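Ethanolamine utilization protein EutJ (Carboxydothermus hydrogenoformans Z-2901, PDB 3H1Q) binds ATP in an actin-like nucleotide-binding fold and probably takes part in ethanolamine utilization. Local coordinates at residues A[10-15]-A[49-54]; A[23-28]-A[44-49]; A[75-80]-A[116-121]; A[228-233]-A[250-255]. One frame throughout, in Å; residues are numbered along the deposited sequence.

Contact 1 of 4, residues A[10-15]-A[49-54]; sequences LNLLND and GIPVAG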
loop_
_atom_site.group_PDB
_atom_site.type_symbol
_atom_site.label_atom_id
_atom_site.label_comp_id
_atom_site.label_asym_id
_atom_site.label_seq_id
_atom_site.Cartn_x
_atom_site.Cartn_y
_atom_site.Cartn_z
ATOM N N LEU A 10 -5.754 -1.597 11.538
ATOM C CA LEU A 10 -4.464 -1.885 10.935
ATOM C C LEU A 10 -3.637 -2.811 11.796
ATOM O O LEU A 10 -2.891 -3.633 11.294
ATOM C CB LEU A 10 -3.681 -0.589 10.785
ATOM C CG LEU A 10 -3.565 0.194 9.478
ATOM C CD1 LEU A 10 -4.830 0.082 8.649
ATOM C CD2 LEU A 10 -3.157 1.670 9.767
ATOM N N ASN A 11 -3.715 -2.647 13.111
ATOM C CA ASN A 11 -2.972 -3.551 13.977
ATOM C C ASN A 11 -3.561 -4.946 13.869
ATOM O O ASN A 11 -2.802 -5.930 13.814
ATOM C CB ASN A 11 -2.916 -3.065 15.416
ATOM C CG ASN A 11 -1.755 -2.144 15.660
ATOM O OD1 ASN A 11 -1.915 -1.093 16.244
ATOM N ND2 ASN A 11 -0.569 -2.538 15.227
ATOM N N LEU A 12 -4.895 -5.010 13.787
ATOM C CA LEU A 12 -5.596 -6.275 13.625
ATOM C C LEU A 12 -5.141 -6.941 12.335
ATOM O O LEU A 12 -4.584 -8.052 12.347
ATOM C CB LEU A 12 -7.115 -6.068 13.595
ATOM C CG LEU A 12 -7.991 -7.325 13.569
ATOM C CD1 LEU A 12 -7.715 -8.204 14.768
ATOM C CD2 LEU A 12 -9.478 -7.002 13.481
ATOM N N LEU A 13 -5.352 -6.224 11.231
ATOM C CA LEU A 13 -5.082 -6.738 9.915
ATOM C C LEU A 13 -3.663 -7.182 9.845
ATOM O O LEU A 13 -3.353 -8.171 9.196
ATOM C CB LEU A 13 -5.351 -5.694 8.860
ATOM C CG LEU A 13 -5.364 -6.237 7.438
ATOM C CD1 LEU A 13 -6.275 -7.407 7.314
ATOM C CD2 LEU A 13 -5.794 -5.176 6.495
ATOM N N ASN A 14 -2.785 -6.491 10.537
ATOM C CA ASN A 14 -1.408 -6.938 10.502
ATOM C C ASN A 14 -1.216 -8.347 11.086
ATOM O O ASN A 14 -0.443 -9.164 10.554
ATOM C CB ASN A 14 -0.474 -5.980 11.209
ATOM C CG ASN A 14 0.934 -6.439 11.121
ATOM O OD1 ASN A 14 1.463 -6.484 10.032
ATOM N ND2 ASN A 14 1.550 -6.829 12.246
ATOM N N ASP A 15 -1.912 -8.606 12.196
ATOM C CA ASP A 15 -1.903 -9.908 12.785
ATOM C C ASP A 15 -2.635 -10.967 11.974
ATOM O O ASP A 15 -2.126 -12.079 11.827
ATOM C CB ASP A 15 -2.414 -9.841 14.202
ATOM C CG ASP A 15 -1.297 -9.585 15.179
ATOM O OD1 ASP A 15 -0.213 -10.215 15.047
ATOM O OD2 ASP A 15 -1.472 -8.740 16.085
ATOM N N GLY A 49 -16.288 -2.854 7.281
ATOM C CA GLY A 49 -14.875 -2.660 7.042
ATOM C C GLY A 49 -13.973 -3.126 8.156
ATOM O O GLY A 49 -12.773 -2.848 8.147
ATOM N N ILE A 50 -14.521 -3.834 9.127
ATOM C CA ILE A 50 -13.630 -4.433 10.088
ATOM C C ILE A 50 -12.969 -5.657 9.448
ATOM O O ILE A 50 -13.671 -6.490 8.880
ATOM C CB ILE A 50 -14.326 -4.830 11.360
ATOM C CG1 ILE A 50 -14.977 -3.618 11.995
ATOM C CG2 ILE A 50 -13.301 -5.382 12.327
ATOM C CD1 ILE A 50 -15.524 -3.924 13.374
ATOM N N PRO A 51 -11.623 -5.742 9.521
ATOM C CA PRO A 51 -10.815 -6.839 9.007
ATOM C C PRO A 51 -11.240 -8.192 9.524
ATOM O O PRO A 51 -11.446 -8.360 10.709
ATOM C CB PRO A 51 -9.411 -6.509 9.510
ATOM C CG PRO A 51 -9.405 -5.060 9.617
ATOM C CD PRO A 51 -10.777 -4.671 10.061
ATOM N N VAL A 52 -11.390 -9.132 8.588
ATOM C CA VAL A 52 -11.775 -10.532 8.834
ATOM C C VAL A 52 -10.617 -11.489 8.498
ATOM O O VAL A 52 -10.392 -12.463 9.212
ATOM C CB VAL A 52 -12.996 -10.907 8.009
ATOM C CG1 VAL A 52 -13.214 -12.383 8.055
ATOM C CG2 VAL A 52 -14.197 -10.196 8.544
ATOM N N ALA A 53 -9.867 -11.184 7.437
ATOM C CA ALA A 53 -8.779 -12.045 6.967
ATOM C C ALA A 53 -7.859 -11.305 6.029
ATOM O O ALA A 53 -8.275 -10.317 5.411
ATOM C CB ALA A 53 -9.363 -13.260 6.227
ATOM N N GLY A 54 -6.632 -11.810 5.884
ATOM C CA GLY A 54 -5.724 -11.286 4.880
ATOM C C GLY A 54 -4.466 -12.090 4.649
ATOM O O GLY A 54 -4.006 -12.813 5.527
#
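Leu12 and Leu13 meet Pro51 where helix 10-15 passes strand 51-54, the two short axes coming within 8.0 Å and running in broadly the same direction, 34° apart. The pyrrolidine ring of Pro51 is the common surface, and its CB receives both leucines. Leu12 starts straight for the strand; its CG stands anti to the backbone N (chi1 -174°), and from it Leu12 CD2 comes 4.0 Å from Pro51 CB. Leu12 CD2 also lies 3.7 Å from Pro51 O and, more loosely, 4.3 Å from Ile50 CG2. Leu13 points less directly at the strand, yet its end comes nearer, CD1 of Leu13 resting 3.9 Å from Pro51 CB. Its stem also takes part, Leu13 CB standing 4.2 Å from Pro51 CG, and the two side chains cross at about a right angle. CD1 of Leu13 also lies 4.0 Å from Ala53 O, a methyl against a backbone carbonyl rather than a bonded pair.

The surroundings show how one proline can serve several neighbours. Its ring also touches Lys9 and Leu16 of the same helix, its carbonyl oxygen accepts from the side chain of Asn23, and Leu13 packs further on Val43 of the adjoining strand. Just beyond Pro51, Val52 and Ala53 both face Val44. The contact thus sets an amino-terminal helix against the outermost strand of a mixed five-stranded sheet, beside a classic beta bulge.

Contact 2 of 4, residues A[23-28]-A[44-49]; sequences NPLPPP and VTDQEG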
loop_
_atom_site.group_PDB
_atom_site.type_symbol
_atom_site.label_atom_id
_atom_site.label_comp_id
_atom_site.label_asym_id
_atom_site.label_seq_id
_atom_site.Cartn_x
_atom_site.Cartn_y
_atom_site.Cartn_z
ATOM N N ASN A 23 -10.850 -13.271 11.895
ATOM C CA ASN A 23 -11.701 -12.578 12.824
ATOM C C ASN A 23 -13.095 -13.071 12.545
ATOM O O ASN A 23 -13.717 -12.612 11.617
ATOM C CB ASN A 23 -11.602 -11.061 12.572
ATOM C CG ASN A 23 -12.406 -10.201 13.565
ATOM O OD1 ASN A 23 -13.133 -10.695 14.421
ATOM N ND2 ASN A 23 -12.268 -8.892 13.427
ATOM N N PRO A 24 -13.603 -13.973 13.385
ATOM C CA PRO A 24 -14.833 -14.692 13.106
ATOM C C PRO A 24 -16.085 -13.818 13.089
ATOM O O PRO A 24 -17.022 -14.044 13.821
ATOM C CB PRO A 24 -14.883 -15.742 14.221
ATOM C CG PRO A 24 -14.172 -15.133 15.320
ATOM C CD PRO A 24 -13.123 -14.230 14.753
ATOM N N LEU A 25 -16.109 -12.834 12.215
ATOM C CA LEU A 25 -17.327 -12.056 12.001
ATOM C C LEU A 25 -18.258 -12.744 10.976
ATOM O O LEU A 25 -17.796 -13.404 10.030
ATOM C CB LEU A 25 -16.980 -10.616 11.608
ATOM C CG LEU A 25 -16.138 -9.959 12.709
ATOM C CD1 LEU A 25 -15.359 -8.719 12.277
ATOM C CD2 LEU A 25 -17.044 -9.626 13.853
ATOM N N PRO A 26 -19.587 -12.625 11.193
ATOM C CA PRO A 26 -20.532 -13.279 10.286
ATOM C C PRO A 26 -20.463 -12.584 8.944
ATOM O O PRO A 26 -20.251 -11.359 8.919
ATOM C CB PRO A 26 -21.883 -12.997 10.940
ATOM C CG PRO A 26 -21.651 -11.749 11.828
ATOM C CD PRO A 26 -20.261 -11.910 12.307
ATOM N N PRO A 27 -20.639 -13.335 7.837
ATOM C CA PRO A 27 -20.740 -12.805 6.459
ATOM C C PRO A 27 -21.926 -11.829 6.321
ATOM O O PRO A 27 -22.699 -11.692 7.277
ATOM C CB PRO A 27 -20.992 -14.056 5.615
ATOM C CG PRO A 27 -20.491 -15.194 6.446
ATOM C CD PRO A 27 -20.742 -14.799 7.877
ATOM N N PRO A 28 -22.083 -11.138 5.161
ATOM C CA PRO A 28 -21.285 -11.129 3.930
ATOM C C PRO A 28 -19.989 -10.348 4.088
ATOM O O PRO A 28 -19.874 -9.452 4.928
ATOM C CB PRO A 28 -22.186 -10.415 2.948
ATOM C CG PRO A 28 -22.888 -9.446 3.795
ATOM C CD PRO A 28 -23.165 -10.140 5.090
ATOM N N VAL A 44 -9.980 -9.278 3.481
ATOM C CA VAL A 44 -11.402 -9.502 3.675
ATOM C C VAL A 44 -11.895 -8.698 4.875
ATOM O O VAL A 44 -11.220 -8.620 5.891
ATOM C CB VAL A 44 -11.739 -11.015 3.936
ATOM C CG1 VAL A 44 -13.252 -11.213 4.081
ATOM C CG2 VAL A 44 -11.219 -11.912 2.846
ATOM N N THR A 45 -13.091 -8.130 4.773
ATOM C CA THR A 45 -13.686 -7.411 5.895
ATOM C C THR A 45 -15.171 -7.711 5.971
ATOM O O THR A 45 -15.766 -8.105 4.980
ATOM C CB THR A 45 -13.591 -5.871 5.718
ATOM O OG1 THR A 45 -14.615 -5.446 4.807
ATOM C CG2 THR A 45 -12.235 -5.410 5.211
ATOM N N ASP A 46 -15.778 -7.472 7.130
ATOM C CA ASP A 46 -17.237 -7.408 7.225
ATOM C C ASP A 46 -17.792 -6.162 6.510
ATOM O O ASP A 46 -17.015 -5.372 5.931
ATOM C CB ASP A 46 -17.656 -7.376 8.671
ATOM C CG ASP A 46 -17.260 -6.089 9.365
ATOM O OD1 ASP A 46 -16.469 -5.289 8.799
ATOM O OD2 ASP A 46 -17.741 -5.879 10.508
ATOM N N GLN A 47 -19.115 -5.962 6.550
ATOM C CA GLN A 47 -19.731 -4.862 5.772
ATOM C C GLN A 47 -19.383 -3.484 6.310
ATOM O O GLN A 47 -19.557 -2.498 5.614
ATOM C CB GLN A 47 -21.258 -4.995 5.641
ATOM C CG GLN A 47 -21.765 -6.074 4.655
ATOM C CD GLN A 47 -21.298 -5.915 3.170
ATOM O OE1 GLN A 47 -21.077 -6.915 2.489
ATOM N NE2 GLN A 47 -21.180 -4.672 2.678
ATOM N N GLU A 48 -18.882 -3.425 7.541
ATOM C CA GLU A 48 -18.453 -2.180 8.163
ATOM C C GLU A 48 -16.929 -2.046 8.100
ATOM O O GLU A 48 -16.325 -1.232 8.794
ATOM C CB GLU A 48 -18.933 -2.098 9.624
ATOM C CG GLU A 48 -20.297 -2.771 9.950
ATOM C CD GLU A 48 -21.352 -2.574 8.849
ATOM O OE1 GLU A 48 -21.466 -1.437 8.327
ATOM O OE2 GLU A 48 -22.063 -3.555 8.494
ATOM N N GLY A 49 -16.288 -2.854 7.281
ATOM C CA GLY A 49 -14.875 -2.660 7.042
ATOM C C GLY A 49 -13.973 -3.126 8.156
ATOM O O GLY A 49 -12.773 -2.848 8.147
#
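The carbonyl oxygen of Asp46, the residue that Leu25 and Pro28 approach, is gripped by two donors. Thr45 OG1 donates to Asp46 O at 2.7 Å, tilted 17° from the carbonyl plane, and Gly49 N bonds to Asp46 O at 2.9 Å, closing the type I turn 46-49. The Asp46 carboxylate also turns to the backbone of the turn, but only weakly. Its CG occupies the crowded position between backbone N and carbonyl carbon (chi1 68°), and OD1 accepts weak bonds from Glu48 N and from Ile50 N. On the other branch, Asp46 OD2 has Leu25 CD1 4.1 Å away.

Across the contact the meeting is mostly one of shapes. The ring of Pro28, which follows a cis peptide bond, crosses the Gln47 side chain at about a right angle: Pro28 CG lies 3.7 Å from Gln47 CG and 3.4 Å from Gln47 OE1. A bend at chi2 (-59°) puts Gln47 CD 3.9 Å from Pro28 CG. Pro28 O, for its part, lies 4.1 Å from Asp46 CA.

Leu25 also packs on Ile50, and its carbonyl oxygen is hydrogen-bonded to Tyr29 OH. The polar bonds of the turn are therefore spent largely on the turn itself, and the proline-rich 23-28 is met by van der Waals contact, which implies that fit rather than bonding joins these two surface segments.

Contact 3 of 4, residues A[75-80]-A[116-121]; sequences QIVREL and AGAGLE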
loop_
_atom_site.group_PDB
_atom_site.type_symbol
_atom_site.label_atom_id
_atom_site.label_comp_id
_atom_site.label_asym_id
_atom_site.label_seq_id
_atom_site.Cartn_x
_atom_site.Cartn_y
_atom_site.Cartn_z
ATOM N N GLN A 75 -1.330 -16.899 -10.264
ATOM C CA GLN A 75 -0.778 -17.841 -9.295
ATOM C C GLN A 75 -0.805 -17.308 -7.856
ATOM O O GLN A 75 -1.291 -18.016 -6.948
ATOM C CB GLN A 75 0.652 -18.206 -9.648
ATOM C CG GLN A 75 0.823 -19.546 -10.319
ATOM C CD GLN A 75 1.701 -19.430 -11.565
ATOM O OE1 GLN A 75 1.384 -18.666 -12.484
ATOM N NE2 GLN A 75 2.815 -20.170 -11.593
ATOM N N ILE A 76 -0.271 -16.083 -7.658
ATOM C CA ILE A 76 -0.218 -15.425 -6.330
ATOM C C ILE A 76 -1.633 -15.168 -5.811
ATOM O O ILE A 76 -2.000 -15.673 -4.743
ATOM C CB ILE A 76 0.629 -14.096 -6.303
ATOM C CG1 ILE A 76 2.094 -14.317 -6.735
ATOM C CG2 ILE A 76 0.560 -13.422 -4.915
ATOM C CD1 ILE A 76 2.871 -15.305 -5.873
ATOM N N VAL A 77 -2.444 -14.421 -6.548
ATOM C CA VAL A 77 -3.812 -14.232 -6.079
ATOM C C VAL A 77 -4.469 -15.575 -5.770
ATOM O O VAL A 77 -5.070 -15.757 -4.712
ATOM C CB VAL A 77 -4.653 -13.498 -7.069
ATOM C CG1 VAL A 77 -6.095 -13.414 -6.583
ATOM C CG2 VAL A 77 -4.048 -12.138 -7.295
ATOM N N ARG A 78 -4.334 -16.537 -6.683
ATOM C CA ARG A 78 -4.889 -17.852 -6.413
ATOM C C ARG A 78 -4.382 -18.412 -5.100
ATOM O O ARG A 78 -5.186 -18.848 -4.284
ATOM C CB ARG A 78 -4.689 -18.799 -7.580
ATOM C CG ARG A 78 -5.775 -18.572 -8.582
ATOM C CD ARG A 78 -5.643 -19.429 -9.805
ATOM N NE ARG A 78 -5.609 -20.854 -9.489
ATOM C CZ ARG A 78 -6.655 -21.667 -9.544
ATOM N NH1 ARG A 78 -7.854 -21.199 -9.898
ATOM N NH2 ARG A 78 -6.497 -22.950 -9.228
ATOM N N GLU A 79 -3.074 -18.365 -4.858
ATOM C CA GLU A 79 -2.550 -19.014 -3.650
ATOM C C GLU A 79 -3.010 -18.296 -2.356
ATOM O O GLU A 79 -3.257 -18.942 -1.319
ATOM C CB GLU A 79 -1.028 -19.263 -3.728
ATOM C CG GLU A 79 -0.103 -18.097 -3.376
ATOM C CD GLU A 79 1.306 -18.210 -4.056
ATOM O OE1 GLU A 79 1.400 -18.215 -5.332
ATOM O OE2 GLU A 79 2.327 -18.282 -3.303
ATOM N N LEU A 80 -3.172 -16.972 -2.463
ATOM C CA LEU A 80 -3.683 -16.153 -1.380
ATOM C C LEU A 80 -5.134 -16.509 -1.098
ATOM O O LEU A 80 -5.461 -16.883 0.039
ATOM C CB LEU A 80 -3.539 -14.662 -1.692
ATOM C CG LEU A 80 -2.130 -14.132 -1.951
ATOM C CD1 LEU A 80 -2.209 -12.675 -2.209
ATOM C CD2 LEU A 80 -1.153 -14.416 -0.810
ATOM N N ALA A 116 -10.439 -11.866 -11.789
ATOM C CA ALA A 116 -11.305 -12.798 -12.537
ATOM C C ALA A 116 -10.571 -14.106 -12.765
ATOM O O ALA A 116 -11.077 -15.161 -12.416
ATOM C CB ALA A 116 -11.734 -12.190 -13.846
ATOM N N GLY A 117 -9.358 -14.033 -13.298
ATOM C CA GLY A 117 -8.521 -15.209 -13.466
ATOM C C GLY A 117 -8.195 -15.996 -12.212
ATOM O O GLY A 117 -7.778 -17.135 -12.308
ATOM N N ALA A 118 -8.338 -15.410 -11.021
ATOM C CA ALA A 118 -8.109 -16.195 -9.791
ATOM C C ALA A 118 -9.431 -16.761 -9.246
ATOM O O ALA A 118 -9.463 -17.526 -8.278
ATOM C CB ALA A 118 -7.355 -15.408 -8.755
ATOM N N GLY A 119 -10.519 -16.393 -9.911
ATOM C CA GLY A 119 -11.788 -16.980 -9.639
ATOM C C GLY A 119 -12.647 -16.073 -8.821
ATOM O O GLY A 119 -13.491 -16.548 -8.049
ATOM N N LEU A 120 -12.449 -14.771 -9.006
ATOM C CA LEU A 120 -13.192 -13.767 -8.278
ATOM C C LEU A 120 -13.939 -12.891 -9.264
ATOM O O LEU A 120 -13.315 -12.264 -10.117
ATOM C CB LEU A 120 -12.228 -12.941 -7.420
ATOM C CG LEU A 120 -11.599 -13.736 -6.267
ATOM C CD1 LEU A 120 -10.382 -13.068 -5.653
ATOM C CD2 LEU A 120 -12.650 -14.007 -5.207
ATOM N N GLU A 121 -15.267 -12.851 -9.172
ATOM C CA GLU A 121 -16.025 -11.938 -10.017
ATOM C C GLU A 121 -15.652 -10.543 -9.572
ATOM O O GLU A 121 -15.756 -10.211 -8.389
ATOM C CB GLU A 121 -17.536 -12.140 -9.940
ATOM C CG GLU A 121 -17.964 -13.438 -9.272
ATOM C CD GLU A 121 -19.213 -14.066 -9.894
ATOM O OE1 GLU A 121 -19.635 -13.591 -10.989
ATOM O OE2 GLU A 121 -19.762 -15.041 -9.295
#
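Val77 and Arg78, successive residues of helix 70-87, both close on the methyl of Ala118. Ahead of them Ile76 looks elsewhere, touching Ile40 and Lys57 of the five-stranded sheet. Val77 points at the loop, and because its CG1 is anti to the backbone N (chi1 176°) that branch is the one that abuts Ala118, with the Val77 stem behind it, CB to Ala118 CB, at 3.7 Å. CG1 of Val77 also reaches Leu120 CD1 at 4.4 Å. Arg78 follows with the aliphatic part of its chain: CG lies 3.5 Å from both CA and CB of Ala118, and CD passes 4.0 Å from Gly117 O. A bend at chi3 (57°) then turns NE off the line of the chain, and the guanidinium stands obliquely to Ala118 O. Next come Glu79, salt-bridged to Lys57, and Leu80, which packs on Ile40, Leu42 and Ala55.

The helix thus offers one side to the sheet and another to the end of helix 110-117. That end is a Schellman motif: Gly119 takes positive phi and two bonds run back into the last turn, one of them Gly119 N to Ala116 O at 2.8 Å, as the chain turns toward strand 121-126.

Contact 4 of 4, residues A[228-233]-A[250-255]; sequences LPVYVV and LGKEVQ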
loop_
_atom_site.group_PDB
_atom_site.type_symbol
_atom_site.label_atom_id
_atom_site.label_comp_id
_atom_site.label_asym_id
_atom_site.label_seq_id
_atom_site.Cartn_x
_atom_site.Cartn_y
_atom_site.Cartn_z
ATOM N N LEU A 228 -4.137 21.992 3.448
ATOM C CA LEU A 228 -4.235 20.543 3.275
ATOM C C LEU A 228 -3.317 19.718 4.178
ATOM O O LEU A 228 -2.074 19.862 4.110
ATOM C CB LEU A 228 -3.995 20.149 1.813
ATOM C CG LEU A 228 -5.089 20.489 0.800
ATOM C CD1 LEU A 228 -4.519 20.465 -0.616
ATOM C CD2 LEU A 228 -6.297 19.548 0.949
ATOM N N PRO A 229 -3.933 18.860 5.030
ATOM C CA PRO A 229 -3.213 17.858 5.808
ATOM C C PRO A 229 -2.554 16.874 4.872
ATOM O O PRO A 229 -2.944 16.761 3.717
ATOM C CB PRO A 229 -4.319 17.184 6.617
ATOM C CG PRO A 229 -5.360 18.239 6.745
ATOM C CD PRO A 229 -5.360 18.900 5.406
ATOM N N VAL A 230 -1.554 16.174 5.375
ATOM C CA VAL A 230 -0.672 15.392 4.535
ATOM C C VAL A 230 -0.420 14.025 5.156
ATOM O O VAL A 230 0.037 13.909 6.301
ATOM C CB VAL A 230 0.635 16.140 4.299
ATOM C CG1 VAL A 230 1.658 15.261 3.619
ATOM C CG2 VAL A 230 0.350 17.367 3.487
ATOM N N TYR A 231 -0.718 12.990 4.382
ATOM C CA TYR A 231 -0.759 11.653 4.903
ATOM C C TYR A 231 0.189 10.826 4.117
ATOM O O TYR A 231 0.062 10.716 2.922
ATOM C CB TYR A 231 -2.160 11.128 4.749
ATOM C CG TYR A 231 -3.168 11.909 5.548
ATOM C CD1 TYR A 231 -3.546 11.492 6.822
ATOM C CD2 TYR A 231 -3.758 13.062 5.035
ATOM C CE1 TYR A 231 -4.493 12.190 7.571
ATOM C CE2 TYR A 231 -4.719 13.778 5.789
ATOM C CZ TYR A 231 -5.075 13.326 7.056
ATOM O OH TYR A 231 -6.003 14.013 7.810
ATOM N N VAL A 232 1.168 10.259 4.773
ATOM C CA VAL A 232 2.109 9.462 4.058
ATOM C C VAL A 232 1.841 8.007 4.383
ATOM O O VAL A 232 2.043 7.577 5.509
ATOM C CB VAL A 232 3.523 9.860 4.413
ATOM C CG1 VAL A 232 4.512 8.876 3.838
ATOM C CG2 VAL A 232 3.799 11.263 3.897
ATOM N N VAL A 233 1.363 7.251 3.399
ATOM C CA VAL A 233 1.062 5.842 3.586
ATOM C C VAL A 233 1.952 5.035 2.663
ATOM O O VAL A 233 2.720 5.626 1.916
ATOM C CB VAL A 233 -0.406 5.540 3.288
ATOM C CG1 VAL A 233 -1.302 6.406 4.144
ATOM C CG2 VAL A 233 -0.699 5.755 1.833
ATOM N N LEU A 250 10.189 18.138 3.666
ATOM C CA LEU A 250 8.991 18.615 2.989
ATOM C C LEU A 250 8.651 20.045 3.422
ATOM O O LEU A 250 8.306 20.896 2.590
ATOM C CB LEU A 250 7.812 17.671 3.234
ATOM C CG LEU A 250 6.475 18.191 2.702
ATOM C CD1 LEU A 250 6.348 17.973 1.208
ATOM C CD2 LEU A 250 5.333 17.531 3.437
ATOM N N GLY A 251 8.761 20.305 4.721
ATOM C CA GLY A 251 8.397 21.596 5.244
ATOM C C GLY A 251 7.325 21.484 6.294
ATOM O O GLY A 251 7.432 22.115 7.340
ATOM N N LYS A 252 6.276 20.707 6.035
ATOM C CA LYS A 252 5.318 20.443 7.111
ATOM C C LYS A 252 5.340 19.003 7.594
ATOM O O LYS A 252 5.773 18.095 6.860
ATOM C CB LYS A 252 3.893 20.950 6.812
ATOM C CG LYS A 252 3.350 20.716 5.411
ATOM C CD LYS A 252 2.051 21.521 5.233
ATOM C CE LYS A 252 1.105 20.908 4.183
ATOM N NZ LYS A 252 1.461 21.194 2.743
ATOM N N GLU A 253 4.921 18.821 8.850
ATOM C CA GLU A 253 4.885 17.511 9.499
ATOM C C GLU A 253 3.889 16.628 8.771
ATOM O O GLU A 253 2.893 17.111 8.219
ATOM C CB GLU A 253 4.528 17.637 11.002
ATOM N N VAL A 254 4.163 15.334 8.737
ATOM C CA VAL A 254 3.285 14.418 8.003
ATOM C C VAL A 254 2.644 13.419 8.947
ATOM O O VAL A 254 3.200 13.122 9.993
ATOM C CB VAL A 254 4.032 13.703 6.806
ATOM C CG1 VAL A 254 4.604 14.746 5.824
ATOM C CG2 VAL A 254 5.138 12.741 7.289
ATOM N N GLN A 255 1.474 12.912 8.580
ATOM C CA GLN A 255 0.866 11.789 9.298
ATOM C C GLN A 255 1.142 10.459 8.607
ATOM O O GLN A 255 0.713 10.269 7.475
ATOM C CB GLN A 255 -0.632 12.000 9.422
ATOM C CG GLN A 255 -0.990 13.026 10.481
ATOM C CD GLN A 255 -1.809 14.190 9.912
ATOM O OE1 GLN A 255 -1.413 14.799 8.908
ATOM N NE2 GLN A 255 -2.953 14.506 10.551
#
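Val254 packs against Val230 and Val232, the apolar centre beside a single parallel beta bridge of Tyr231 with Gln255, which lays the extended end of 250-255 alongside edge strand 230-233. Val230 CG1 meets Val254 CG1 at 3.7 Å, Val232 CG2 lies 3.8 Å from Val254 CB, and both pairs of side chains cross obliquely. Phe246 of helix 242-250 packs on Val232 and Val254, while strand 141-146 bonds to 230-233 on its other flank.

Farther out, Lys252 brings its aliphatic chain across Val230 at about a right angle, Lys252 CE being 3.7 Å from Val230 CG2 and 3.3 Å from Leu228 O. On the other face of the strand, Tyr231 and Gln255 run side by side, the amide stacked over the ring with the planes 17° apart and Tyr231 CD1 3.9 Å from Gln255 CB. An alanine in place of Tyr231 would probably leave the Gln255 amide without the flat surface it stacks on, and freer to turn.

Two backbone bonds fix the bridge. Gln255 N bonds to Val230 O at 2.9 Å, and Gln255 O accepts from Val232 N at 2.7 Å while also lying 3.3 Å from Tyr231 CA.

In the fold
Contacts 1 and 2 belong together: they share Gly49, and strands 39-45 and 51-58 are neighbours in one sheet, with contact 2 nested inside the loop closed by contact 1. They still differ in character, for contact 1 is buried and apolar, whereas contact 2 lies at the surface and keeps its polar bonds within its turn. Contact 3 is also buried, setting helix 70-87 against the end of helix 110-117 and the loop after it, about 20 Å from contact 1, centre to centre. Contact 4, partly buried, stands on the opposite side of the chain's centre from contact 3 and differs from the others in having backbone bonds between its two segments.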